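Local coordinates for protein superoxide dismutase (Clostridium difficile, PDB 4JZ2) that probably converts superoxide radicals to hydrogen peroxide and oxygen as a member of the iron/manganese superoxide dismutase family, at residues A[83-88]-A[165-170]. Sequence-based numbering, arbitrary orientation.
Sequences YNHKFF and GLDVWE. With CO (cobalt (II) ion), chain B.
Asp167 and His85 meet at a cobalt ion in the metal site of an iron/manganese superoxide dismutase. His85 lies on helix 72-90 of the alpha-hairpin domain. Asp167 ends strand 161-167 of the C-terminal domain, so the metal ties the two domains together. His30 and His171 complete the protein ligands; manganese and iron are also known to bind here.

Asp167 can be followed outward. Asp167 CB sits over one face of the Phe88 ring, 3.9 Å from the ring centroid and only 11° off the normal, a CH-pi contact. With CG anti to the backbone N (chi1 -171°), the carboxylate points away from the ring face and toward the ion. Its plane stands nearly upright to the phenyl plane. Asp167 OD2 binds the cobalt at 2.0 Å. Asp167 OD1 instead accepts from Trp169 N at 3.1 Å, from above the carboxylate plane, closing an Asx turn. It also takes a weak bond from the metal-bound water. Both oxygens are thus engaged, which limits rotation of the group.

From the helix side, His85 NE2 reaches the cobalt at 2.1 Å. Its ND1 is hydrogen-bonded to Gly81 O, so the ring is held at both nitrogens. Farther along the strand from the ion, Phe88 CE1 packs on Leu166 CD1 at 4.0 Å. The buried Gly165 O has no polar partner and lies in the plane of the Phe88 ring, 3.4 Å from Phe88 CD1.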
loop_
_atom_site.group_PDB
_atom_site.type_symbol
_atom_site.label_atom_id
_atom_site.label_comp_id
_atom_site.label_asym_id
_atom_site.label_seq_id
_atom_site.Cartn_x
_atom_site.Cartn_y
_atom_site.Cartn_z
ATOM N N TYR A 83 -7.942 -4.720 -14.369
ATOM C CA TYR A 83 -8.524 -3.614 -15.124
ATOM C C TYR A 83 -7.701 -2.332 -14.977
ATOM O O TYR A 83 -7.445 -1.629 -15.958
ATOM C CB TYR A 83 -9.973 -3.363 -14.696
ATOM C CG TYR A 83 -10.586 -2.175 -15.400
ATOM C CD1 TYR A 83 -11.281 -2.333 -16.592
ATOM C CD2 TYR A 83 -10.451 -0.894 -14.881
ATOM C CE1 TYR A 83 -11.842 -1.247 -17.243
ATOM C CE2 TYR A 83 -10.996 0.199 -15.522
ATOM C CZ TYR A 83 -11.691 0.019 -16.704
ATOM O OH TYR A 83 -12.231 1.109 -17.339
ATOM N N ASN A 84 -7.298 -2.021 -13.750
ATOM C CA ASN A 84 -6.579 -0.780 -13.483
ATOM C C ASN A 84 -5.234 -0.752 -14.195
ATOM O O ASN A 84 -4.804 0.294 -14.664
ATOM C CB ASN A 84 -6.345 -0.581 -11.978
ATOM C CG ASN A 84 -7.632 -0.358 -11.209
ATOM O OD1 ASN A 84 -8.655 -0.018 -11.794
ATOM N ND2 ASN A 84 -7.584 -0.547 -9.886
ATOM N N HIS A 85 -4.563 -1.896 -14.259
ATOM C CA HIS A 85 -3.242 -1.923 -14.875
ATOM C C HIS A 85 -3.324 -1.888 -16.398
ATOM O O HIS A 85 -2.551 -1.185 -17.053
ATOM C CB HIS A 85 -2.421 -3.110 -14.363
ATOM C CG HIS A 85 -1.906 -2.901 -12.976
ATOM N ND1 HIS A 85 -2.649 -3.216 -11.853
ATOM C CD2 HIS A 85 -0.758 -2.350 -12.524
ATOM C CE1 HIS A 85 -1.961 -2.897 -10.773
ATOM N NE2 HIS A 85 -0.808 -2.372 -11.151
ATOM N N LYS A 86 -4.261 -2.641 -16.962
ATOM C CA LYS A 86 -4.498 -2.538 -18.393
ATOM C C LYS A 86 -4.724 -1.068 -18.728
ATOM O O LYS A 86 -4.104 -0.526 -19.652
ATOM C CB LYS A 86 -5.709 -3.361 -18.830
ATOM C CG LYS A 86 -5.821 -3.434 -20.352
ATOM C CD LYS A 86 -7.242 -3.663 -20.829
ATOM C CE LYS A 86 -7.732 -5.048 -20.495
ATOM N NZ LYS A 86 -9.034 -5.336 -21.174
ATOM N N PHE A 87 -5.613 -0.428 -17.969
ATOM C CA PHE A 87 -5.927 0.987 -18.156
ATOM C C PHE A 87 -4.690 1.870 -18.024
ATOM O O PHE A 87 -4.462 2.783 -18.828
ATOM C CB PHE A 87 -6.984 1.455 -17.140
ATOM C CG PHE A 87 -7.389 2.899 -17.310
ATOM C CD1 PHE A 87 -8.530 3.233 -18.037
ATOM C CD2 PHE A 87 -6.626 3.919 -16.770
ATOM C CE1 PHE A 87 -8.905 4.550 -18.214
ATOM C CE2 PHE A 87 -6.995 5.249 -16.943
ATOM C CZ PHE A 87 -8.137 5.566 -17.671
ATOM N N PHE A 88 -3.890 1.589 -17.001
ATOM C CA PHE A 88 -2.734 2.424 -16.678
ATOM C C PHE A 88 -1.669 2.394 -17.788
ATOM O O PHE A 88 -1.169 3.443 -18.216
ATOM C CB PHE A 88 -2.142 1.971 -15.338
ATOM C CG PHE A 88 -0.974 2.802 -14.866
ATOM C CD1 PHE A 88 -1.115 4.157 -14.662
ATOM C CD2 PHE A 88 0.244 2.199 -14.573
ATOM C CE1 PHE A 88 -0.041 4.927 -14.220
ATOM C CE2 PHE A 88 1.318 2.950 -14.118
ATOM C CZ PHE A 88 1.181 4.317 -13.947
ATOM N N GLY A 165 -5.626 7.985 -14.979
ATOM C CA GLY A 165 -5.471 7.426 -13.648
ATOM C C GLY A 165 -3.997 7.164 -13.389
ATOM O O GLY A 165 -3.287 6.751 -14.296
ATOM N N LEU A 166 -3.551 7.402 -12.158
ATOM C CA LEU A 166 -2.150 7.210 -11.782
ATOM C C LEU A 166 -2.042 6.195 -10.647
ATOM O O LEU A 166 -2.684 6.356 -9.610
ATOM C CB LEU A 166 -1.548 8.541 -11.334
ATOM C CG LEU A 166 -0.110 8.535 -10.790
ATOM C CD1 LEU A 166 0.868 7.937 -11.802
ATOM C CD2 LEU A 166 0.299 9.947 -10.392
ATOM N N ASP A 167 -1.245 5.152 -10.865
ATOM C CA ASP A 167 -0.945 4.136 -9.859
ATOM C C ASP A 167 0.034 4.721 -8.834
ATOM O O ASP A 167 1.159 5.094 -9.195
ATOM C CB ASP A 167 -0.310 2.936 -10.568
ATOM C CG ASP A 167 -0.147 1.723 -9.680
ATOM O OD1 ASP A 167 -0.471 1.776 -8.472
ATOM O OD2 ASP A 167 0.311 0.673 -10.202
ATOM N N VAL A 168 -0.383 4.843 -7.567
ATOM C CA VAL A 168 0.560 5.295 -6.528
ATOM C C VAL A 168 0.876 4.237 -5.476
ATOM O O VAL A 168 1.336 4.558 -4.371
ATOM C CB VAL A 168 0.179 6.646 -5.859
ATOM C CG1 VAL A 168 0.235 7.775 -6.886
ATOM C CG2 VAL A 168 -1.194 6.552 -5.183
ATOM N N TRP A 169 0.632 2.976 -5.821
ATOM C CA TRP A 169 1.233 1.877 -5.076
ATOM C C TRP A 169 2.738 2.129 -5.136
ATOM O O TRP A 169 3.250 2.592 -6.162
ATOM C CB TRP A 169 0.929 0.554 -5.755
ATOM C CG TRP A 169 -0.467 0.014 -5.491
ATOM C CD1 TRP A 169 -1.663 0.637 -5.756
ATOM C CD2 TRP A 169 -0.795 -1.254 -4.920
ATOM N NE1 TRP A 169 -2.719 -0.179 -5.384
ATOM C CE2 TRP A 169 -2.203 -1.351 -4.866
ATOM C CE3 TRP A 169 -0.030 -2.335 -4.448
ATOM C CZ2 TRP A 169 -2.862 -2.470 -4.361
ATOM C CZ3 TRP A 169 -0.685 -3.452 -3.947
ATOM C CH2 TRP A 169 -2.090 -3.510 -3.905
ATOM N N GLU A 170 3.451 1.811 -4.059
ATOM C CA GLU A 170 4.901 2.022 -4.033
ATOM C C GLU A 170 5.637 1.194 -5.097
ATOM O O GLU A 170 6.706 1.594 -5.562
ATOM C CB GLU A 170 5.460 1.766 -2.617
ATOM C CG GLU A 170 5.020 2.863 -1.630
ATOM C CD GLU A 170 5.319 2.557 -0.158
ATOM O OE1 GLU A 170 5.237 1.379 0.261
ATOM O OE2 GLU A 170 5.607 3.515 0.586
HETATM CO CO CO B . 0.543 -1.280 -9.972
HETATM O O HOH W 1 -1.174 -0.954 -8.315
#